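Local coordinates for Alr4995 protein (Nostoc sp., PDB 6LRH) that acts as a bifunctional arginine dihydrolase and ornithine cyclodeaminase, and binds L-arginine in its guanidine-modifying domain, at residues S3-L8 and R268-V273; V20-M25 and R165-D170; R34-E39 and P251-L256; L304-D309 and S348-L353. The protein carries 1 engineered substitution. All coordinates share one frame; numbering follows the deposited sequence.

Interaction 1 of 4, residues S3-L8 and R268-V273; sequences SRIRFL and RVTEPV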
# COMPACT_ATOMS: atom_id res chain seq x y z
N SER A 3 -2.60 -60.73 30.82
CA SER A 3 -1.37 -60.14 30.31
C SER A 3 -1.20 -60.43 28.82
O SER A 3 -0.14 -60.17 28.25
CB SER A 3 -0.16 -60.66 31.09
OG SER A 3 0.17 -61.98 30.72
N ARG A 4 -2.25 -60.96 28.19
CA ARG A 4 -2.23 -61.26 26.76
C ARG A 4 -2.94 -60.16 25.99
O ARG A 4 -4.05 -59.81 26.33
CB ARG A 4 -2.88 -62.61 26.47
CG ARG A 4 -2.09 -63.81 26.95
CD ARG A 4 -3.03 -64.90 27.40
NE ARG A 4 -4.11 -65.05 26.44
CZ ARG A 4 -5.39 -65.09 26.75
NH1 ARG A 4 -5.76 -65.01 28.01
NH2 ARG A 4 -6.29 -65.23 25.80
N ILE A 5 -2.29 -59.65 24.96
CA ILE A 5 -2.78 -58.47 24.26
C ILE A 5 -3.36 -58.81 22.91
O ILE A 5 -2.77 -59.53 22.14
CB ILE A 5 -1.67 -57.45 24.12
CG1 ILE A 5 -1.19 -57.05 25.51
CG2 ILE A 5 -2.16 -56.25 23.37
CD1 ILE A 5 0.14 -56.42 25.57
N ARG A 6 -4.53 -58.28 22.62
CA ARG A 6 -5.27 -58.68 21.43
C ARG A 6 -5.74 -57.47 20.63
O ARG A 6 -6.26 -56.51 21.19
CB ARG A 6 -6.47 -59.56 21.84
CG ARG A 6 -7.44 -59.86 20.73
CD ARG A 6 -8.74 -60.42 21.27
NE ARG A 6 -8.52 -61.51 22.21
CZ ARG A 6 -8.57 -62.79 21.89
NH1 ARG A 6 -8.84 -63.16 20.65
NH2 ARG A 6 -8.34 -63.70 22.81
N PHE A 7 -5.53 -57.52 19.32
CA PHE A 7 -5.92 -56.45 18.43
C PHE A 7 -6.99 -56.91 17.44
O PHE A 7 -7.02 -58.06 17.06
CB PHE A 7 -4.72 -55.92 17.65
CG PHE A 7 -3.73 -55.18 18.49
CD1 PHE A 7 -2.61 -55.81 18.99
CD2 PHE A 7 -3.91 -53.85 18.78
CE1 PHE A 7 -1.70 -55.13 19.75
CE2 PHE A 7 -3.02 -53.17 19.54
CZ PHE A 7 -1.92 -53.80 20.03
N LEU A 8 -7.84 -55.99 17.03
CA LEU A 8 -8.75 -56.26 15.95
C LEU A 8 -8.26 -55.56 14.69
O LEU A 8 -7.95 -54.38 14.74
CB LEU A 8 -10.15 -55.79 16.31
CG LEU A 8 -11.27 -56.06 15.30
CD1 LEU A 8 -11.47 -57.54 15.09
CD2 LEU A 8 -12.55 -55.39 15.75
N ARG A 268 -7.00 -52.06 19.82
CA ARG A 268 -6.66 -52.88 20.96
C ARG A 268 -7.90 -53.13 21.77
O ARG A 268 -8.47 -52.21 22.29
CB ARG A 268 -5.58 -52.21 21.80
CG ARG A 268 -5.01 -53.09 22.88
CD ARG A 268 -3.72 -52.53 23.44
NE ARG A 268 -3.41 -53.11 24.74
CZ ARG A 268 -2.22 -53.05 25.32
NH1 ARG A 268 -1.22 -52.45 24.71
NH2 ARG A 268 -2.03 -53.59 26.51
N VAL A 269 -8.32 -54.39 21.88
CA VAL A 269 -9.56 -54.67 22.59
C VAL A 269 -9.32 -55.20 23.98
O VAL A 269 -10.26 -55.43 24.72
CB VAL A 269 -10.44 -55.65 21.85
CG1 VAL A 269 -10.99 -55.02 20.59
CG2 VAL A 269 -9.67 -56.90 21.54
N THR A 270 -8.05 -55.40 24.34
CA THR A 270 -7.70 -55.76 25.71
C THR A 270 -6.99 -54.58 26.34
O THR A 270 -5.81 -54.36 26.13
CB THR A 270 -6.82 -57.03 25.77
OG1 THR A 270 -5.69 -56.91 24.90
CG2 THR A 270 -7.61 -58.24 25.35
N GLU A 271 -7.74 -53.81 27.11
CA GLU A 271 -7.20 -52.60 27.70
C GLU A 271 -7.25 -52.67 29.21
O GLU A 271 -8.21 -53.17 29.77
CB GLU A 271 -7.96 -51.39 27.19
CG GLU A 271 -7.77 -51.11 25.74
CD GLU A 271 -6.51 -50.34 25.45
OE1 GLU A 271 -5.66 -50.23 26.35
OE2 GLU A 271 -6.36 -49.83 24.33
N PRO A 272 -6.21 -52.13 29.88
CA PRO A 272 -6.02 -52.23 31.33
C PRO A 272 -7.11 -51.54 32.12
O PRO A 272 -7.36 -50.35 31.94
CB PRO A 272 -4.68 -51.51 31.54
CG PRO A 272 -4.64 -50.50 30.46
CD PRO A 272 -5.23 -51.22 29.27
N VAL A 273 -7.76 -52.29 33.00
CA VAL A 273 -8.80 -51.74 33.84
C VAL A 273 -8.35 -51.60 35.28
O VAL A 273 -8.05 -52.58 35.95
CB VAL A 273 -10.04 -52.59 33.76
CG1 VAL A 273 -11.24 -51.82 34.28
CG2 VAL A 273 -10.26 -53.01 32.34
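R6 takes two bonds from the segment R268-V273. R6 N donates to T270 OG1 at 2.9 Å, and R6 O accepts from V269 N at 3.0 Å. A hydroxyl therefore stands where a strand neighbour would offer a carbonyl. T270 holds OG1 between its backbone N and carbonyl carbon (chi1 52°), which brings it to R6 N. The methyl T270 CG2 then lies 3.9 Å from R6 CB. The stem of R6 also runs past V269, with R6 CD 3.7 Å from V269 CG2.

F7 and R268 form an antiparallel non-hydrogen-bonded pair, CA to CA 4.4 Å. Their side chains lie on the same sheet face. F7 CE2 meets R268 CB at 3.5 Å, but the ring and guanidinium planes are 74° apart, so they do not stack. This pair lies at one edge of a three-stranded mixed sheet, with strand 6-9 in the middle. Such a sheet is consistent with one blade of the pentein propeller of the GME family, here joining an early strand to a late one.

R268 stays extended from CG to NE and carries its guanidinium to I5. I5 CG2 sits over one face, 3.6 Å from R268 NE and toward the rim. R268 NE donates in the guanidinium plane to T270 O at 3.0 Å, nearly straight at 173°. With an alanine at R268, I5 would probably lose its flat cover and T270 O this donor.

Further out, R6 NH1 pairs with D55, and E271 pairs with R127. V269 packs on V75 and Y106.

Interaction 2 of 4, residues V20-M25 and R165-D170; sequences VINPWM and RFYHLD. With ARG (arginine), chain C.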
# COMPACT_ATOMS: atom_id res chain seq x y z
N VAL A 20 -13.71 -38.83 -0.96
CA VAL A 20 -12.81 -37.91 -0.31
C VAL A 20 -13.46 -37.28 0.91
O VAL A 20 -14.28 -36.39 0.79
CB VAL A 20 -12.35 -36.81 -1.27
CG1 VAL A 20 -11.40 -35.84 -0.59
CG2 VAL A 20 -11.72 -37.42 -2.51
N ILE A 21 -13.09 -37.75 2.10
CA ILE A 21 -13.63 -37.22 3.34
C ILE A 21 -12.54 -36.80 4.31
O ILE A 21 -12.80 -36.60 5.49
CB ILE A 21 -14.55 -38.23 4.04
CG1 ILE A 21 -13.77 -39.46 4.50
CG2 ILE A 21 -15.70 -38.61 3.13
CD1 ILE A 21 -14.63 -40.51 5.11
N ASN A 22 -11.31 -36.67 3.82
CA ASN A 22 -10.24 -36.02 4.55
C ASN A 22 -9.21 -35.58 3.52
O ASN A 22 -9.28 -36.00 2.38
CB ASN A 22 -9.65 -36.92 5.66
CG ASN A 22 -8.73 -38.02 5.14
OD1 ASN A 22 -7.70 -37.74 4.54
ND2 ASN A 22 -9.07 -39.27 5.43
N PRO A 23 -8.28 -34.69 3.89
CA PRO A 23 -7.40 -34.07 2.89
C PRO A 23 -6.40 -35.02 2.23
O PRO A 23 -5.96 -34.73 1.15
CB PRO A 23 -6.66 -33.01 3.71
CG PRO A 23 -7.55 -32.72 4.84
CD PRO A 23 -8.15 -34.01 5.20
N TRP A 24 -6.06 -36.12 2.89
CA TRP A 24 -5.15 -37.11 2.34
C TRP A 24 -5.75 -37.82 1.16
O TRP A 24 -5.05 -38.21 0.24
CB TRP A 24 -4.78 -38.14 3.41
CG TRP A 24 -4.11 -37.55 4.57
CD1 TRP A 24 -4.70 -37.00 5.65
CD2 TRP A 24 -2.70 -37.41 4.76
NE1 TRP A 24 -3.75 -36.53 6.52
CE2 TRP A 24 -2.52 -36.77 6.00
CE3 TRP A 24 -1.58 -37.78 4.01
CZ2 TRP A 24 -1.26 -36.49 6.51
CZ3 TRP A 24 -0.33 -37.50 4.52
CH2 TRP A 24 -0.18 -36.86 5.76
N MET A 25 -7.06 -37.98 1.18
CA MET A 25 -7.76 -38.70 0.14
C MET A 25 -7.86 -37.88 -1.12
O MET A 25 -8.03 -38.42 -2.20
CB MET A 25 -9.14 -39.11 0.62
CG MET A 25 -9.10 -39.98 1.85
SD MET A 25 -10.69 -40.55 2.44
CE MET A 25 -10.89 -42.00 1.44
N ARG A 165 -5.19 -31.82 8.41
CA ARG A 165 -4.42 -32.98 7.98
C ARG A 165 -4.31 -33.97 9.13
O ARG A 165 -4.03 -35.14 8.92
CB ARG A 165 -3.03 -32.58 7.53
CG ARG A 165 -2.97 -31.69 6.31
CD ARG A 165 -1.56 -31.27 6.13
NE ARG A 165 -1.07 -30.63 7.33
CZ ARG A 165 0.19 -30.31 7.54
NH1 ARG A 165 1.10 -30.59 6.63
NH2 ARG A 165 0.54 -29.72 8.67
N PHE A 166 -4.53 -33.47 10.34
CA PHE A 166 -4.46 -34.28 11.53
C PHE A 166 -5.82 -34.29 12.21
O PHE A 166 -6.00 -33.74 13.29
CB PHE A 166 -3.34 -33.77 12.43
CG PHE A 166 -2.00 -33.85 11.78
CD1 PHE A 166 -1.38 -35.07 11.61
CD2 PHE A 166 -1.38 -32.73 11.29
CE1 PHE A 166 -0.17 -35.15 10.99
CE2 PHE A 166 -0.15 -32.82 10.66
CZ PHE A 166 0.44 -34.04 10.51
N TYR A 167 -6.77 -34.94 11.55
CA TYR A 167 -8.18 -34.86 11.87
C TYR A 167 -8.66 -35.88 12.94
O TYR A 167 -9.70 -35.68 13.54
CB TYR A 167 -8.99 -35.03 10.57
CG TYR A 167 -8.73 -36.35 9.91
CD1 TYR A 167 -7.63 -36.53 9.09
CD2 TYR A 167 -9.55 -37.43 10.14
CE1 TYR A 167 -7.37 -37.75 8.51
CE2 TYR A 167 -9.30 -38.65 9.57
CZ TYR A 167 -8.22 -38.81 8.76
OH TYR A 167 -7.98 -40.03 8.19
N HIS A 168 -7.90 -36.96 13.13
CA HIS A 168 -8.09 -37.90 14.24
C HIS A 168 -6.99 -37.74 15.22
O HIS A 168 -5.87 -37.51 14.83
CB HIS A 168 -8.09 -39.35 13.77
CG HIS A 168 -9.39 -39.80 13.20
ND1 HIS A 168 -9.48 -40.71 12.17
CD2 HIS A 168 -10.66 -39.47 13.52
CE1 HIS A 168 -10.74 -40.91 11.87
NE2 HIS A 168 -11.48 -40.17 12.67
N LEU A 169 -7.29 -37.89 16.50
CA LEU A 169 -6.29 -37.73 17.53
C LEU A 169 -5.10 -38.65 17.31
O LEU A 169 -3.99 -38.28 17.59
CB LEU A 169 -6.89 -37.99 18.90
CG LEU A 169 -6.00 -37.66 20.08
CD1 LEU A 169 -5.62 -36.20 20.10
CD2 LEU A 169 -6.64 -38.05 21.38
N ASP A 170 -5.32 -39.83 16.78
CA ASP A 170 -4.25 -40.80 16.71
C ASP A 170 -3.30 -40.57 15.54
O ASP A 170 -2.44 -41.38 15.29
CB ASP A 170 -4.83 -42.22 16.68
CG ASP A 170 -5.35 -42.64 15.30
OD1 ASP A 170 -5.45 -41.83 14.37
OD2 ASP A 170 -5.68 -43.83 15.16
N ARG C . -10.67 -42.92 5.24
CA ARG C . -10.75 -42.98 6.70
C ARG C . -11.50 -41.80 7.22
O ARG C . -11.46 -40.71 6.67
CB ARG C . -9.36 -43.05 7.34
CG ARG C . -9.42 -43.31 8.82
CD ARG C . -8.11 -43.16 9.51
NE ARG C . -8.21 -43.59 10.89
CZ ARG C . -7.39 -43.21 11.86
NH1 ARG C . -7.57 -43.67 13.08
NH2 ARG C . -6.40 -42.39 11.61
OXT ARG C . -12.17 -41.91 8.22
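W24 NE1 donates to R165 O at 2.8 Å, with an N-H...O angle of 171°. The oxygen lies in the indole plane, and the N-H meets one of its lone pairs. W24 CD1 also comes to the edge of the Y167 ring, 4.0 Å from CE1. A leucine in place of W24 would probably leave R165 O without this donor and the Y167 edge less supported. W479 of a second subunit meets the W24 ring edge-to-face. It also makes a cation-pi contact with R165, whose guanidinium forms salt bridges with D163 and E210.

N22 CG sits between its backbone N and carbonyl carbon (chi1 76°), which helps put the amide over Y167. The amide and ring planes are 18° apart, and N22 CB makes a CH-pi contact. N22 OD1 accepts from W24 N at 2.8 Å, closing an Asx turn. N22 ND2 donates to O of the bound arginine at 3.1 Å, and to A258 O.

At the far end, D170 OD2 accepts from arginine NH1 at 2.8 Å. The two segments thus address opposite ends of the ligand: an amide N-H for its carboxylate, a carboxylate for its guanidinium.

Interaction 3 of 4, residues R34-E39 and P251-L256; sequences RDRAVE and PLTEFL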
# COMPACT_ATOMS: atom_id res chain seq x y z
N ARG A 34 -4.09 -52.31 -4.93
CA ARG A 34 -4.61 -53.26 -3.94
C ARG A 34 -3.63 -54.38 -3.68
O ARG A 34 -3.67 -55.01 -2.64
CB ARG A 34 -5.96 -53.84 -4.38
CG ARG A 34 -6.70 -54.55 -3.26
CD ARG A 34 -7.91 -55.33 -3.76
NE ARG A 34 -9.10 -54.49 -3.79
CZ ARG A 34 -10.20 -54.78 -4.47
NH1 ARG A 34 -10.28 -55.90 -5.18
NH2 ARG A 34 -11.23 -53.94 -4.45
N ASP A 35 -2.73 -54.63 -4.62
CA ASP A 35 -1.70 -55.65 -4.44
C ASP A 35 -0.65 -55.18 -3.44
O ASP A 35 -0.24 -55.91 -2.56
CB ASP A 35 -1.04 -55.97 -5.77
CG ASP A 35 -0.18 -57.19 -5.70
OD1 ASP A 35 -0.70 -58.28 -6.00
OD2 ASP A 35 1.01 -57.06 -5.36
N ARG A 36 -0.23 -53.94 -3.61
CA ARG A 36 0.72 -53.30 -2.72
C ARG A 36 0.09 -53.01 -1.35
O ARG A 36 0.78 -53.02 -0.33
CB ARG A 36 1.21 -52.01 -3.38
CG ARG A 36 2.56 -51.51 -2.93
CD ARG A 36 3.11 -50.57 -3.99
NE ARG A 36 4.36 -49.95 -3.60
CZ ARG A 36 4.47 -48.71 -3.15
NH1 ARG A 36 5.65 -48.22 -2.82
NH2 ARG A 36 3.38 -47.95 -3.04
N ALA A 37 -1.21 -52.75 -1.34
CA ALA A 37 -1.96 -52.58 -0.10
C ALA A 37 -1.97 -53.86 0.71
O ALA A 37 -1.82 -53.84 1.92
CB ALA A 37 -3.37 -52.13 -0.39
N VAL A 38 -2.18 -54.97 0.01
CA VAL A 38 -2.15 -56.28 0.62
C VAL A 38 -0.79 -56.59 1.23
O VAL A 38 -0.71 -56.96 2.39
CB VAL A 38 -2.50 -57.38 -0.39
CG1 VAL A 38 -2.10 -58.73 0.15
CG2 VAL A 38 -3.97 -57.35 -0.69
N GLU A 39 0.27 -56.45 0.45
CA GLU A 39 1.58 -56.81 0.93
C GLU A 39 2.02 -55.87 2.05
O GLU A 39 2.67 -56.30 2.99
CB GLU A 39 2.58 -56.84 -0.22
CG GLU A 39 3.59 -58.01 -0.17
CD GLU A 39 2.97 -59.40 -0.42
OE1 GLU A 39 1.72 -59.54 -0.45
OE2 GLU A 39 3.74 -60.38 -0.57
N PRO A 251 6.42 -50.36 5.64
CA PRO A 251 5.80 -49.40 4.71
C PRO A 251 4.28 -49.47 4.63
O PRO A 251 3.74 -50.54 4.40
CB PRO A 251 6.44 -49.77 3.36
CG PRO A 251 7.05 -51.08 3.54
CD PRO A 251 7.45 -51.16 4.97
N LEU A 252 3.61 -48.35 4.80
CA LEU A 252 2.15 -48.32 4.80
C LEU A 252 1.58 -47.20 3.94
O LEU A 252 0.59 -46.57 4.28
CB LEU A 252 1.65 -48.21 6.24
CG LEU A 252 1.76 -49.53 7.00
CD1 LEU A 252 1.50 -49.34 8.46
CD2 LEU A 252 0.81 -50.55 6.43
N THR A 253 2.20 -46.98 2.79
CA THR A 253 1.92 -45.82 1.96
C THR A 253 0.59 -45.91 1.23
O THR A 253 0.01 -44.90 0.92
CB THR A 253 3.03 -45.60 0.94
OG1 THR A 253 3.05 -46.67 -0.01
CG2 THR A 253 4.34 -45.54 1.63
N GLU A 254 0.11 -47.12 0.96
CA GLU A 254 -1.16 -47.28 0.24
C GLU A 254 -2.32 -46.90 1.13
O GLU A 254 -3.42 -46.63 0.65
CB GLU A 254 -1.34 -48.70 -0.26
CG GLU A 254 -0.35 -49.15 -1.31
CD GLU A 254 -0.28 -48.22 -2.51
OE1 GLU A 254 -1.31 -47.99 -3.17
OE2 GLU A 254 0.83 -47.71 -2.80
N PHE A 255 -2.07 -46.88 2.42
CA PHE A 255 -3.10 -46.53 3.39
C PHE A 255 -2.99 -45.07 3.77
O PHE A 255 -3.97 -44.46 4.15
CB PHE A 255 -3.00 -47.45 4.61
CG PHE A 255 -3.18 -48.90 4.27
CD1 PHE A 255 -2.09 -49.70 4.00
CD2 PHE A 255 -4.44 -49.45 4.16
CE1 PHE A 255 -2.26 -51.01 3.66
CE2 PHE A 255 -4.60 -50.75 3.82
CZ PHE A 255 -3.51 -51.54 3.57
N LEU A 256 -1.80 -44.50 3.63
CA LEU A 256 -1.63 -43.06 3.79
C LEU A 256 -2.42 -42.30 2.75
O LEU A 256 -2.80 -41.16 2.96
CB LEU A 256 -0.16 -42.65 3.69
CG LEU A 256 0.55 -42.37 5.00
CD1 LEU A 256 1.03 -43.66 5.65
CD2 LEU A 256 1.69 -41.45 4.74
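A37 and E254 form the tight part of this contact, their CA atoms 5.4 Å apart. The small A37 side chain lets the backbones come close, with A37 CB 4.0 Å from E254 CB. E254 CG lies beside A37 N. F255 reaches in from the next position. Its ring turns an edge to the backbone of A37, with CZ 3.3 Å from A37 O and 4.0 Å from A37 CB. Y15 and W41 also pack on F255. The contact sets the first turns of helix 34-48 against a short, weakly bonded helical turn at about 253-256 of the guanidine-modifying domain.

The outer side is looser and polar. R36 is exposed and extended, its CG anti to the backbone N (chi1 -156°), and it reaches past E254. R36 NH2 makes a salt bridge to E254 OE2 at 2.6 Å. As a hydrogen bond it is weak, since the N-H...O angle is only 128°. The oxygen lies at the guanidinium edge, but the carboxylate plane is turned 71° from it. T253 OG1 lies 3.3 Å from R36 NH2 and is hydrogen-bonded to Q40 NE2.

E254 bends at chi2, which keeps its carboxylate near the start of helix 34-48. There OE1 accepts from S33 N and pairs with K257. With R36 on OE2, two positive groups and a backbone N-H serve one carboxylate, and would probably stabilise its negative charge.

Interaction 4 of 4, residues L304-D309 and S348-L353; sequences LDMIVD and SLLIDL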
# COMPACT_ATOMS: atom_id res chain seq x y z
N LEU A 304 -22.53 -18.64 17.06
CA LEU A 304 -22.13 -20.03 16.98
C LEU A 304 -20.72 -20.14 16.47
O LEU A 304 -19.96 -20.98 16.92
CB LEU A 304 -23.07 -20.85 16.09
CG LEU A 304 -24.51 -20.97 16.58
CD1 LEU A 304 -25.33 -21.83 15.64
CD2 LEU A 304 -24.57 -21.49 17.99
N ASP A 305 -20.37 -19.29 15.52
CA ASP A 305 -18.99 -19.26 15.04
C ASP A 305 -18.01 -18.94 16.15
O ASP A 305 -16.95 -19.52 16.21
CB ASP A 305 -18.85 -18.23 13.92
CG ASP A 305 -19.21 -18.80 12.56
OD1 ASP A 305 -19.99 -19.76 12.50
OD2 ASP A 305 -18.71 -18.27 11.55
N MET A 306 -18.37 -18.02 17.04
CA MET A 306 -17.48 -17.61 18.12
C MET A 306 -17.28 -18.70 19.15
O MET A 306 -16.22 -18.79 19.75
CB MET A 306 -18.03 -16.37 18.81
CG MET A 306 -17.57 -15.07 18.19
SD MET A 306 -18.42 -13.64 18.85
CE MET A 306 -19.30 -14.37 20.23
N ILE A 307 -18.30 -19.51 19.35
CA ILE A 307 -18.20 -20.65 20.25
C ILE A 307 -17.23 -21.70 19.74
O ILE A 307 -16.37 -22.14 20.49
CB ILE A 307 -19.57 -21.30 20.45
CG1 ILE A 307 -20.56 -20.27 21.00
CG2 ILE A 307 -19.44 -22.49 21.38
CD1 ILE A 307 -21.85 -20.81 21.38
N VAL A 308 -17.36 -22.09 18.48
CA VAL A 308 -16.49 -23.11 17.93
C VAL A 308 -15.05 -22.63 17.86
O VAL A 308 -14.11 -23.35 18.21
CB VAL A 308 -16.93 -23.53 16.52
CG1 VAL A 308 -15.94 -24.50 15.95
CG2 VAL A 308 -18.31 -24.13 16.54
N ASP A 309 -14.90 -21.38 17.43
CA ASP A 309 -13.61 -20.77 17.23
C ASP A 309 -12.82 -20.68 18.52
O ASP A 309 -11.60 -20.80 18.53
CB ASP A 309 -13.80 -19.40 16.63
CG ASP A 309 -12.71 -19.04 15.68
OD1 ASP A 309 -12.65 -19.67 14.60
OD2 ASP A 309 -11.91 -18.13 15.99
N SER A 348 -18.18 -14.80 28.11
CA SER A 348 -17.83 -13.39 27.96
C SER A 348 -18.18 -12.88 26.58
O SER A 348 -18.69 -11.78 26.44
CB SER A 348 -16.35 -13.16 28.21
OG SER A 348 -16.06 -13.26 29.58
N LEU A 349 -17.89 -13.68 25.57
CA LEU A 349 -18.13 -13.28 24.19
C LEU A 349 -19.61 -13.24 23.84
O LEU A 349 -20.02 -12.43 23.03
CB LEU A 349 -17.40 -14.19 23.22
CG LEU A 349 -15.88 -14.11 23.26
CD1 LEU A 349 -15.25 -15.28 22.53
CD2 LEU A 349 -15.45 -12.82 22.64
N LEU A 350 -20.41 -14.12 24.44
CA LEU A 350 -21.84 -14.17 24.21
C LEU A 350 -22.62 -13.14 25.01
O LEU A 350 -23.62 -12.62 24.54
CB LEU A 350 -22.38 -15.56 24.53
CG LEU A 350 -21.78 -16.65 23.67
CD1 LEU A 350 -22.32 -18.01 24.04
CD2 LEU A 350 -22.08 -16.35 22.23
N ILE A 351 -22.19 -12.89 26.24
CA ILE A 351 -22.76 -11.79 27.02
C ILE A 351 -22.74 -10.50 26.22
O ILE A 351 -23.74 -9.78 26.12
CB ILE A 351 -21.99 -11.58 28.31
CG1 ILE A 351 -22.36 -12.65 29.33
CG2 ILE A 351 -22.27 -10.21 28.88
CD1 ILE A 351 -21.39 -12.75 30.47
N ASP A 352 -21.58 -10.23 25.64
CA ASP A 352 -21.34 -9.09 24.79
C ASP A 352 -22.38 -8.96 23.66
O ASP A 352 -22.78 -7.87 23.30
CB ASP A 352 -19.94 -9.21 24.21
CG ASP A 352 -19.39 -7.89 23.74
OD1 ASP A 352 -20.19 -7.05 23.29
OD2 ASP A 352 -18.15 -7.71 23.80
N LEU A 353 -22.81 -10.09 23.13
CA LEU A 353 -23.76 -10.11 22.02
C LEU A 353 -25.22 -10.00 22.45
O LEU A 353 -26.09 -9.94 21.60
CB LEU A 353 -23.61 -11.40 21.22
CG LEU A 353 -22.66 -11.47 20.04
CD1 LEU A 353 -21.29 -10.99 20.44
CD2 LEU A 353 -22.62 -12.90 19.52
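M306 points from helix 299-309 toward L349 and L350 of helix 340-352 and toward L353, which follows at its C-terminal end. The two helices belong to a beta-alpha-beta-beta-alpha-beta unit, a ferredoxin-like arrangement in the LOR/SDH conserved region. Both pack beside the antiparallel strands of that unit. Their short segments run nearly antiparallel, at 168°, with axes 10.2 Å apart. No hydrogen bond crosses between them, and the contact is apolar.

M306 does most of the bridging, and it does so with its end methyl. The chain is extended as far as SD and bends at chi3, which turns CE in among the leucines. There CE lies 3.5 Å from L349 CB. The side chains of M306 and L349 slant across each other. L353 comes to the same methyl with both branches, its CD2 at 3.7 Å and CD1 at 3.9 Å from M306 CE. L350 offers CD2, 4.0 Å from M306 CE. One methyl therefore touches three leucines, two adjacent in sequence and one about a turn further on.

Around this core, L350 and L353 also pack on A303, one turn earlier on the first helix. L353 reaches L299 too. M306 touches V550. L304 and V308 turn to F314 of strand 313-320, so the first helix is joined to the sheet as well as to its partner helix. D296 of a third subunit packs on L304 and D305.

L350 divides its branches between two neighbours. While CD2 faces M306, its CD1 meets I307 CD1 at 3.9 Å, the two side chains crossing at about a right angle.

From the N terminus, strand 6-9 opens interaction 1, which closes only at 268-273. Interactions 2 and 3 both nest inside that long loop. Segment 20-25 opens interaction 2 and segment 34-39 opens interaction 3. Interaction 2 closes at 165-170, before interaction 3 does at 251-256, so these two cross. They also touch, where W24 CB packs on L256 O at 3.6 Å, and their centres are 17 Å apart. Together the three tie N-terminal segments of the guanidine-modifying domain to its middle and its end; interaction 2 itself lines the arginine pocket. Interaction 4 follows in series. It closes a short loop between two helices of the LOR/SDH region, its centre 27 Å from that of interaction 2.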